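Local coordinates for GTPase-activating protein skywalker (Drosophila melanogaster, PDB 5HJQ) that acts as a GTPase-activating protein for Rab35 in synaptic vesicle protein recycling and binds phosphoinositides through its TBC domain, at residues R80-L89 with I112-Q123; T146-P156 with T172-N182. One frame throughout, in Å; residues are numbered along the deposited sequence.

Interaction 1. Residues R80-L89 with I112-Q123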
loop_
_atom_site.group_PDB
_atom_site.type_symbol
_atom_site.label_atom_id
_atom_site.label_comp_id
_atom_site.label_asym_id
_atom_site.label_seq_id
_atom_site.Cartn_x
_atom_site.Cartn_y
_atom_site.Cartn_z
ATOM N N ARG A 80 -0.931 -18.726 -13.671
ATOM C CA ARG A 80 0.517 -18.905 -13.679
ATOM C C ARG A 80 0.993 -19.412 -12.318
ATOM O O ARG A 80 0.273 -19.303 -11.325
ATOM C CB ARG A 80 1.221 -17.594 -14.040
ATOM C CG ARG A 80 1.095 -17.203 -15.509
ATOM C CD ARG A 80 1.648 -18.291 -16.417
ATOM N NE ARG A 80 2.908 -17.902 -17.047
ATOM C CZ ARG A 80 2.999 -17.198 -18.172
ATOM N NH1 ARG A 80 1.901 -16.811 -18.808
ATOM N NH2 ARG A 80 4.192 -16.891 -18.666
ATOM N N SER A 81 2.201 -19.966 -12.273
ATOM C CA SER A 81 2.727 -20.538 -11.035
ATOM C C SER A 81 4.002 -19.830 -10.585
ATOM O O SER A 81 4.631 -19.110 -11.362
ATOM C CB SER A 81 3.000 -22.035 -11.205
ATOM O OG SER A 81 4.230 -22.256 -11.873
ATOM N N TYR A 82 4.382 -20.056 -9.330
ATOM C CA TYR A 82 5.559 -19.415 -8.749
ATOM C C TYR A 82 6.846 -19.708 -9.512
ATOM O O TYR A 82 7.601 -18.793 -9.842
ATOM C CB TYR A 82 5.740 -19.845 -7.292
ATOM C CG TYR A 82 7.090 -19.454 -6.736
ATOM C CD1 TYR A 82 7.397 -18.123 -6.486
ATOM C CD2 TYR A 82 8.066 -20.410 -6.485
ATOM C CE1 TYR A 82 8.634 -17.755 -5.987
ATOM C CE2 TYR A 82 9.307 -20.052 -5.987
ATOM C CZ TYR A 82 9.585 -18.724 -5.741
ATOM O OH TYR A 82 10.817 -18.362 -5.247
ATOM N N THR A 83 7.096 -20.986 -9.780
ATOM C CA THR A 83 8.343 -21.406 -10.406
ATOM C C THR A 83 8.475 -20.850 -11.819
ATOM O O THR A 83 9.580 -20.536 -12.264
ATOM C CB THR A 83 8.463 -22.944 -10.447
ATOM O OG1 THR A 83 7.444 -23.488 -11.294
ATOM C CG2 THR A 83 8.312 -23.521 -9.049
ATOM N N GLU A 84 7.350 -20.731 -12.519
ATOM C CA GLU A 84 7.334 -20.119 -13.844
ATOM C C GLU A 84 7.889 -18.702 -13.781
ATOM O O GLU A 84 8.792 -18.339 -14.535
ATOM C CB GLU A 84 5.917 -20.089 -14.421
ATOM C CG GLU A 84 5.316 -21.448 -14.720
ATOM C CD GLU A 84 3.906 -21.345 -15.282
ATOM O OE1 GLU A 84 3.733 -20.698 -16.338
ATOM O OE2 GLU A 84 2.973 -21.902 -14.664
ATOM N N ILE A 85 7.341 -17.913 -12.863
ATOM C CA ILE A 85 7.719 -16.515 -12.698
ATOM C C ILE A 85 9.165 -16.359 -12.224
ATOM O O ILE A 85 9.883 -15.467 -12.685
ATOM C CB ILE A 85 6.769 -15.806 -11.709
ATOM C CG1 ILE A 85 5.342 -15.808 -12.263
ATOM C CG2 ILE A 85 7.224 -14.380 -11.442
ATOM C CD1 ILE A 85 4.280 -15.487 -11.237
ATOM N N GLN A 86 9.592 -17.231 -11.312
ATOM C CA GLN A 86 10.964 -17.199 -10.810
ATOM C C GLN A 86 11.966 -17.409 -11.941
ATOM O O GLN A 86 13.034 -16.794 -11.964
ATOM C CB GLN A 86 11.177 -18.258 -9.728
ATOM C CG GLN A 86 12.548 -18.195 -9.077
ATOM C CD GLN A 86 12.963 -19.516 -8.455
ATOM O OE1 GLN A 86 12.275 -20.528 -8.601
ATOM N NE2 GLN A 86 14.097 -19.512 -7.760
ATOM N N GLN A 87 11.612 -18.286 -12.875
ATOM C CA GLN A 87 12.432 -18.525 -14.055
ATOM C C GLN A 87 12.556 -17.250 -14.877
ATOM O O GLN A 87 13.663 -16.787 -15.160
ATOM C CB GLN A 87 11.835 -19.644 -14.905
ATOM C CG GLN A 87 12.485 -19.798 -16.268
ATOM C CD GLN A 87 11.745 -20.778 -17.158
ATOM O OE1 GLN A 87 12.357 -21.625 -17.811
ATOM N NE2 GLN A 87 10.421 -20.666 -17.188
ATOM N N LEU A 88 11.408 -16.690 -15.249
ATOM C CA LEU A 88 11.347 -15.444 -16.005
ATOM C C LEU A 88 12.141 -14.346 -15.308
ATOM O O LEU A 88 12.798 -13.533 -15.957
ATOM C CB LEU A 88 9.895 -14.998 -16.188
ATOM C CG LEU A 88 8.934 -15.965 -16.884
ATOM C CD1 LEU A 88 7.515 -15.463 -16.766
ATOM C CD2 LEU A 88 9.305 -16.159 -18.340
ATOM N N LEU A 89 12.077 -14.332 -13.981
ATOM C CA LEU A 89 12.784 -13.334 -13.191
ATOM C C LEU A 89 14.294 -13.503 -13.308
ATOM O O LEU A 89 15.020 -12.527 -13.505
ATOM C CB LEU A 89 12.361 -13.409 -11.724
ATOM C CG LEU A 89 12.256 -12.054 -11.021
ATOM C CD1 LEU A 89 11.152 -11.222 -11.649
ATOM C CD2 LEU A 89 12.020 -12.224 -9.529
ATOM N N ILE A 112 0.770 -19.534 -3.386
ATOM C CA ILE A 112 1.833 -18.971 -4.216
ATOM C C ILE A 112 2.463 -17.737 -3.569
ATOM O O ILE A 112 3.645 -17.461 -3.767
ATOM C CB ILE A 112 1.319 -18.600 -5.631
ATOM C CG1 ILE A 112 2.495 -18.340 -6.577
ATOM C CG2 ILE A 112 0.386 -17.389 -5.582
ATOM C CD1 ILE A 112 2.089 -17.758 -7.922
ATOM N N ARG A 113 1.683 -17.011 -2.774
ATOM C CA ARG A 113 2.149 -15.749 -2.215
ATOM C C ARG A 113 3.199 -15.968 -1.138
ATOM O O ARG A 113 4.076 -15.126 -0.940
ATOM C CB ARG A 113 0.974 -14.944 -1.665
ATOM C CG ARG A 113 0.060 -14.447 -2.761
ATOM C CD ARG A 113 -0.867 -13.341 -2.295
ATOM N NE ARG A 113 -1.615 -12.807 -3.427
ATOM C CZ ARG A 113 -2.711 -13.367 -3.926
ATOM N NH1 ARG A 113 -3.198 -14.474 -3.384
ATOM N NH2 ARG A 113 -3.324 -12.815 -4.966
ATOM N N ALA A 114 3.121 -17.109 -0.463
ATOM C CA ALA A 114 4.141 -17.492 0.506
ATOM C C ALA A 114 5.513 -17.534 -0.161
ATOM O O ALA A 114 6.539 -17.300 0.481
ATOM C CB ALA A 114 3.809 -18.836 1.131
ATOM N N GLN A 115 5.521 -17.819 -1.460
ATOM C CA GLN A 115 6.756 -17.852 -2.231
ATOM C C GLN A 115 6.917 -16.640 -3.151
ATOM O O GLN A 115 8.023 -16.127 -3.314
ATOM C CB GLN A 115 6.828 -19.136 -3.062
ATOM C CG GLN A 115 7.149 -20.389 -2.256
ATOM C CD GLN A 115 7.301 -21.617 -3.131
ATOM O OE1 GLN A 115 8.416 -22.025 -3.458
ATOM N NE2 GLN A 115 6.177 -22.213 -3.516
ATOM N N LEU A 116 5.820 -16.195 -3.761
ATOM C CA LEU A 116 5.875 -15.112 -4.743
ATOM C C LEU A 116 6.349 -13.794 -4.135
ATOM O O LEU A 116 7.246 -13.143 -4.669
ATOM C CB LEU A 116 4.506 -14.913 -5.400
ATOM C CG LEU A 116 4.383 -13.790 -6.434
ATOM C CD1 LEU A 116 5.470 -13.898 -7.495
ATOM C CD2 LEU A 116 3.002 -13.810 -7.078
ATOM N N TRP A 117 5.750 -13.409 -3.013
ATOM C CA TRP A 117 6.037 -12.108 -2.410
ATOM C C TRP A 117 7.454 -11.951 -1.837
ATOM O O TRP A 117 8.067 -10.900 -2.028
ATOM C CB TRP A 117 5.006 -11.793 -1.324
ATOM C CG TRP A 117 3.695 -11.326 -1.873
ATOM C CD1 TRP A 117 3.320 -11.292 -3.184
ATOM C CD2 TRP A 117 2.591 -10.806 -1.126
ATOM N NE1 TRP A 117 2.046 -10.787 -3.300
ATOM C CE2 TRP A 117 1.577 -10.482 -2.050
ATOM C CE3 TRP A 117 2.359 -10.589 0.234
ATOM C CZ2 TRP A 117 0.349 -9.956 -1.656
ATOM C CZ3 TRP A 117 1.144 -10.059 0.622
ATOM C CH2 TRP A 117 0.152 -9.751 -0.319
ATOM N N PRO A 118 7.982 -12.973 -1.127
ATOM C CA PRO A 118 9.359 -12.786 -0.648
ATOM C C PRO A 118 10.374 -12.608 -1.776
ATOM O O PRO A 118 11.398 -11.949 -1.586
ATOM C CB PRO A 118 9.639 -14.077 0.123
ATOM C CG PRO A 118 8.305 -14.523 0.581
ATOM C CD PRO A 118 7.366 -14.176 -0.537
ATOM N N MET A 119 10.084 -13.182 -2.937
ATOM C CA MET A 119 10.958 -13.041 -4.093
ATOM C C MET A 119 10.853 -11.649 -4.718
ATOM O O MET A 119 11.869 -11.017 -5.020
ATOM C CB MET A 119 10.632 -14.103 -5.139
ATOM C CG MET A 119 11.471 -13.989 -6.395
ATOM S SD MET A 119 11.107 -15.274 -7.607
ATOM C CE MET A 119 9.396 -14.912 -7.995
ATOM N N LEU A 120 9.623 -11.186 -4.925
ATOM C CA LEU A 120 9.386 -9.865 -5.511
ATOM C C LEU A 120 10.061 -8.764 -4.698
ATOM O O LEU A 120 10.731 -7.896 -5.255
ATOM C CB LEU A 120 7.887 -9.579 -5.627
ATOM C CG LEU A 120 7.068 -10.485 -6.549
ATOM C CD1 LEU A 120 5.602 -10.080 -6.530
ATOM C CD2 LEU A 120 7.621 -10.444 -7.964
ATOM N N CYS A 121 9.896 -8.813 -3.382
ATOM C CA CYS A 121 10.519 -7.832 -2.502
ATOM C C CYS A 121 12.035 -7.958 -2.507
ATOM O O CYS A 121 12.748 -6.961 -2.402
ATOM C CB CYS A 121 9.989 -7.977 -1.075
ATOM S SG CYS A 121 8.237 -7.551 -0.878
ATOM N N GLY A 122 12.524 -9.186 -2.640
ATOM C CA GLY A 122 13.951 -9.440 -2.594
ATOM C C GLY A 122 14.718 -8.927 -3.800
ATOM O O GLY A 122 15.925 -8.698 -3.723
ATOM N N GLN A 123 14.015 -8.735 -4.912
ATOM C CA GLN A 123 14.656 -8.415 -6.187
ATOM C C GLN A 123 15.238 -7.003 -6.262
ATOM O O GLN A 123 15.977 -6.689 -7.195
ATOM C CB GLN A 123 13.659 -8.600 -7.333
ATOM C CG GLN A 123 12.772 -7.389 -7.568
ATOM C CD GLN A 123 11.634 -7.670 -8.530
ATOM O OE1 GLN A 123 11.855 -7.979 -9.702
ATOM N NE2 GLN A 123 10.406 -7.573 -8.033
#

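Interaction 2. Residues T146-P156 with T172-N182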
loop_
_atom_site.group_PDB
_atom_site.type_symbol
_atom_site.label_atom_id
_atom_site.label_comp_id
_atom_site.label_asym_id
_atom_site.label_seq_id
_atom_site.Cartn_x
_atom_site.Cartn_y
_atom_site.Cartn_z
ATOM N N THR A 146 14.212 -14.186 22.568
ATOM C CA THR A 146 13.528 -14.619 21.358
ATOM C C THR A 146 12.024 -14.671 21.618
ATOM O O THR A 146 11.209 -14.446 20.722
ATOM C CB THR A 146 14.045 -16.002 20.897
ATOM O OG1 THR A 146 15.405 -15.884 20.459
ATOM C CG2 THR A 146 13.205 -16.554 19.759
ATOM N N GLU A 147 11.674 -14.943 22.871
ATOM C CA GLU A 147 10.291 -15.161 23.278
ATOM C C GLU A 147 9.394 -13.946 23.049
ATOM O O GLU A 147 9.737 -12.823 23.426
ATOM C CB GLU A 147 10.253 -15.566 24.754
ATOM C CG GLU A 147 8.860 -15.792 25.322
ATOM C CD GLU A 147 8.886 -16.108 26.806
ATOM O OE1 GLU A 147 9.900 -16.666 27.275
ATOM O OE2 GLU A 147 7.895 -15.804 27.502
ATOM N N LEU A 148 8.242 -14.185 22.426
ATOM C CA LEU A 148 7.262 -13.134 22.180
ATOM C C LEU A 148 6.551 -12.731 23.467
ATOM O O LEU A 148 6.039 -13.577 24.197
ATOM C CB LEU A 148 6.231 -13.586 21.142
ATOM C CG LEU A 148 5.234 -12.527 20.659
ATOM C CD1 LEU A 148 5.915 -11.522 19.741
ATOM C CD2 LEU A 148 4.041 -13.175 19.962
ATOM N N SER A 149 6.517 -11.433 23.735
ATOM C CA SER A 149 5.816 -10.914 24.901
ATOM C C SER A 149 4.302 -11.021 24.735
ATOM O O SER A 149 3.796 -11.094 23.615
ATOM C CB SER A 149 6.216 -9.459 25.149
ATOM O OG SER A 149 5.255 -8.796 25.947
ATOM N N GLU A 150 3.584 -11.045 25.854
ATOM C CA GLU A 150 2.132 -10.911 25.820
ATOM C C GLU A 150 1.778 -9.472 26.181
ATOM O O GLU A 150 0.731 -8.953 25.774
ATOM C CB GLU A 150 1.455 -11.908 26.764
ATOM N N LYS A 151 2.670 -8.830 26.931
ATOM C CA LYS A 151 2.545 -7.409 27.222
ATOM C C LYS A 151 2.500 -6.639 25.913
ATOM O O LYS A 151 3.317 -6.885 25.026
ATOM C CB LYS A 151 3.712 -6.912 28.085
ATOM C CG LYS A 151 4.015 -7.773 29.308
ATOM C CD LYS A 151 5.425 -8.357 29.245
ATOM C CE LYS A 151 6.492 -7.271 29.359
ATOM N NZ LYS A 151 7.832 -7.848 29.677
ATOM N N PRO A 152 1.534 -5.719 25.778
ATOM C CA PRO A 152 1.440 -4.897 24.566
ATOM C C PRO A 152 2.740 -4.144 24.303
ATOM O O PRO A 152 3.246 -3.449 25.184
ATOM C CB PRO A 152 0.287 -3.933 24.876
ATOM C CG PRO A 152 0.121 -3.984 26.367
ATOM C CD PRO A 152 0.500 -5.370 26.765
ATOM N N ILE A 153 3.278 -4.303 23.100
ATOM C CA ILE A 153 4.583 -3.755 22.759
ATOM C C ILE A 153 4.491 -2.281 22.374
ATOM O O ILE A 153 3.537 -1.859 21.721
ATOM C CB ILE A 153 5.228 -4.545 21.602
ATOM C CG1 ILE A 153 5.015 -6.047 21.807
ATOM C CG2 ILE A 153 6.709 -4.213 21.479
ATOM C CD1 ILE A 153 5.651 -6.910 20.742
ATOM N N MET A 154 5.487 -1.504 22.789
ATOM C CA MET A 154 5.553 -0.088 22.453
ATOM C C MET A 154 6.153 0.122 21.068
ATOM O O MET A 154 7.239 -0.377 20.763
ATOM C CB MET A 154 6.363 0.675 23.501
ATOM C CG MET A 154 6.840 2.042 23.047
ATOM S SD MET A 154 7.458 3.040 24.414
ATOM C CE MET A 154 8.454 1.834 25.286
ATOM N N LEU A 155 5.436 0.871 20.237
ATOM C CA LEU A 155 5.843 1.108 18.858
ATOM C C LEU A 155 6.718 2.351 18.731
ATOM O O LEU A 155 6.562 3.302 19.495
ATOM C CB LEU A 155 4.609 1.242 17.965
ATOM C CG LEU A 155 3.632 0.073 18.079
ATOM C CD1 LEU A 155 2.417 0.310 17.208
ATOM C CD2 LEU A 155 4.318 -1.232 17.705
ATOM N N PRO A 156 7.660 2.333 17.777
ATOM C CA PRO A 156 8.504 3.499 17.496
ATOM C C PRO A 156 7.676 4.658 16.962
ATOM O O PRO A 156 6.638 4.429 16.341
ATOM C CB PRO A 156 9.485 2.986 16.439
ATOM C CG PRO A 156 8.842 1.765 15.870
ATOM C CD PRO A 156 8.049 1.162 16.973
ATOM N N THR A 172 -1.831 -12.596 18.295
ATOM C CA THR A 172 -0.433 -12.978 18.148
ATOM C C THR A 172 0.155 -12.353 16.889
ATOM O O THR A 172 1.318 -11.950 16.864
ATOM C CB THR A 172 -0.270 -14.505 18.089
ATOM O OG1 THR A 172 -0.886 -15.092 19.241
ATOM C CG2 THR A 172 1.205 -14.892 18.056
ATOM N N GLY A 173 -0.663 -12.271 15.845
ATOM C CA GLY A 173 -0.246 -11.664 14.597
ATOM C C GLY A 173 0.133 -10.208 14.780
ATOM O O GLY A 173 1.149 -9.754 14.254
ATOM N N ARG A 174 -0.678 -9.481 15.543
ATOM C CA ARG A 174 -0.408 -8.072 15.813
ATOM C C ARG A 174 0.871 -7.889 16.625
ATOM O O ARG A 174 1.659 -6.976 16.365
ATOM C CB ARG A 174 -1.584 -7.429 16.553
ATOM C CG ARG A 174 -2.905 -7.492 15.806
ATOM C CD ARG A 174 -4.029 -6.859 16.613
ATOM N NE ARG A 174 -5.251 -7.655 16.549
ATOM C CZ ARG A 174 -5.717 -8.393 17.552
ATOM N NH1 ARG A 174 -5.069 -8.426 18.708
ATOM N NH2 ARG A 174 -6.834 -9.092 17.402
ATOM N N ALA A 175 1.062 -8.756 17.616
ATOM C CA ALA A 175 2.230 -8.687 18.488
ATOM C C ALA A 175 3.513 -8.914 17.699
ATOM O O ALA A 175 4.557 -8.339 18.007
ATOM C CB ALA A 175 2.113 -9.700 19.611
ATOM N N VAL A 176 3.425 -9.760 16.679
ATOM C CA VAL A 176 4.556 -10.030 15.802
ATOM C C VAL A 176 4.870 -8.794 14.959
ATOM O O VAL A 176 6.033 -8.410 14.802
ATOM C CB VAL A 176 4.276 -11.236 14.886
ATOM C CG1 VAL A 176 5.250 -11.264 13.726
ATOM C CG2 VAL A 176 4.332 -12.533 15.681
ATOM N N ALA A 177 3.821 -8.180 14.420
ATOM C CA ALA A 177 3.952 -6.935 13.670
ATOM C C ALA A 177 4.644 -5.875 14.517
ATOM O O ALA A 177 5.572 -5.208 14.058
ATOM C CB ALA A 177 2.590 -6.443 13.213
ATOM N N ASP A 178 4.193 -5.741 15.761
ATOM C CA ASP A 178 4.783 -4.797 16.702
ATOM C C ASP A 178 6.268 -5.062 16.903
ATOM O O ASP A 178 7.057 -4.127 17.053
ATOM C CB ASP A 178 4.060 -4.854 18.050
ATOM C CG ASP A 178 2.597 -4.474 17.944
ATOM O OD1 ASP A 178 2.251 -3.691 17.034
ATOM O OD2 ASP A 178 1.794 -4.955 18.774
ATOM N N ARG A 179 6.650 -6.335 16.904
ATOM C CA ARG A 179 8.050 -6.698 17.072
ATOM C C ARG A 179 8.867 -6.328 15.838
ATOM O O ARG A 179 9.995 -5.851 15.955
ATOM C CB ARG A 179 8.197 -8.193 17.371
ATOM C CG ARG A 179 9.643 -8.644 17.498
ATOM C CD ARG A 179 9.773 -9.897 18.351
ATOM N NE ARG A 179 9.186 -11.074 17.717
ATOM C CZ ARG A 179 9.132 -12.273 18.286
ATOM N NH1 ARG A 179 9.625 -12.452 19.502
ATOM N NH2 ARG A 179 8.582 -13.293 17.641
ATOM N N ILE A 180 8.296 -6.550 14.659
ATOM C CA ILE A 180 8.996 -6.254 13.413
ATOM C C ILE A 180 9.291 -4.760 13.264
ATOM O O ILE A 180 10.416 -4.375 12.940
ATOM C CB ILE A 180 8.196 -6.728 12.185
ATOM C CG1 ILE A 180 8.060 -8.250 12.185
ATOM C CG2 ILE A 180 8.877 -6.275 10.903
ATOM C CD1 ILE A 180 7.448 -8.799 10.911
ATOM N N VAL A 181 8.287 -3.922 13.505
ATOM C CA VAL A 181 8.459 -2.479 13.349
ATOM C C VAL A 181 9.418 -1.926 14.404
ATOM O O VAL A 181 10.114 -0.940 14.162
ATOM C CB VAL A 181 7.110 -1.723 13.419
ATOM C CG1 VAL A 181 6.193 -2.169 12.293
ATOM C CG2 VAL A 181 6.437 -1.930 14.766
ATOM N N ASN A 182 9.463 -2.571 15.567
ATOM C CA ASN A 182 10.424 -2.206 16.601
ATOM C C ASN A 182 11.841 -2.484 16.133
ATOM O O ASN A 182 12.738 -1.659 16.307
ATOM C CB ASN A 182 10.144 -2.962 17.900
ATOM C CG ASN A 182 9.249 -2.182 18.847
ATOM O OD1 ASN A 182 9.723 -1.569 19.804
ATOM N ND2 ASN A 182 7.948 -2.202 18.585
#

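Interaction 1. Residues R80-L89 with I112-Q123
Gln123 NE2 gives a hydrogen bond of 2.8 Å to Leu120 O, one turn back, and a second to His296 ND1 of helix 284-297. This holds the amide in place. Its OE1 lies 3.8 Å from Leu89 CD1 across the contact.

The other contacts are largely apolar. Helix 82-89 and helix 113-122 run nearly parallel, 17° apart, with their axes 10.0 Å from each other. The Tyr82 side chain leans across the gap. Its CG is anti to the backbone N (chi1 168°), which brings the ring against Gln115, Leu116 and Met119. Gln115 CB sits over the centre of one ring face, 3.5 Å from the ring centroid, in a CH-pi contact. The Gln115 side chain then runs across the ring at about a right angle, and its OE1 comes within 3.3 Å of Tyr82 CE2. Amide and ring planes are 36° apart, so this is no flat stack. At the root of the tyrosine side chain, Ile112 CG1 packs against Tyr82 CB.

Met119 is a knob in a hole formed by Tyr82, Ile85, Gln86 and Leu89. Its chain is extended to SD and bent only at the methyl. The bend brings CE to 3.6 Å from Tyr82 CE1; SD stands obliquely to the ring, a Met-aromatic contact. SD also rests 3.6 Å from Gln86 CG. Leu89 meets the same chain tip to tip, CD2 to Met119 CG at 3.6 Å. Ile85 CG2 lies against Met119 CE, and Trp106 covers Ile85, Ile112 and Leu116 from a neighbouring loop.

No hydrogen bond crosses between the segments. Across this interface the helices probably rely on apolar and shape complementarity. The polar bonds around them fix each helix separately or tie it to other parts of the TBC domain.

Interaction 2. Residues T146-P156 with T172-N182
Two hydrogen bonds tie the loop 146-156, which follows helix 134-143, to helix 171-187 of the TBC domain. Asn182 ND2 reaches Met154 O at 2.9 Å, with the carbonyl oxygen in the amide plane but the donor above the carbonyl plane. As modelled, the same ND2 also makes a short bond of 2.6 Å to Asp178 O, which takes the Asn182 backbone N on its other face. Asn182 OD1 is as near to Met154 O as ND2 is. Both oxygens are acceptors, so the fine placing of this amide, and with it the short bond, is doubtful. The second bond across, Arg179 NH1 to Thr146 O, is 2.8 Å long but bent and weak.

The strongest polar partners of Arg179 and Asp178 lie outside the two segments. Arg179 NE forms a salt bridge with Glu210 of helix 210-221, and Asp178 OD1 bonds to Tyr198 OH.

Van der Waals packing makes up the rest. Among apolar pairs, Leu155 CD2 meets Val181 CG2 at 3.7 Å, and Leu148 CD2 turns to Thr172 CG2 and Ala175 CB. Other carbons rest on polar groups. Leu148 CD1 lies over the centre of one guanidinium face, 3.6 Å from Arg179 CZ. The arginine chain is bent at chi3 (68°). Ile153 CD1 is 3.3 Å from Ala175 O, and Pro156 CG is 3.4 Å from Val181 O.

This is a surface contact away from the phosphoinositide site. The loop's course over the helix is consistent with two carbonyl bonds, one weak, and with Leu148, Ile153, Leu155 and Pro156 packed on the helix.

Both interactions belong to the all-helical TBC domain and follow each other in series. Interaction 1 pairs helix 82-91 with helix 113-122. Interaction 2 comes later and lays the loop after helix 134-143 over helix 171-187. Their centres are 28 Å apart, and their nearest atoms are about 12 Å apart without touching. Helix 210-221 touches both helices, at Cys121 of 113-122 and at Ile180 of 171-187. Interaction 1 is the one nearer the phosphoinositide pocket. Its segment 80-89 packs on helix 94-103, which carries Lys98 and Arg102, and the side chain of Gln123 is about 12 Å from the bound inositol trisphosphate. Interaction 2 is surface packing away from that site.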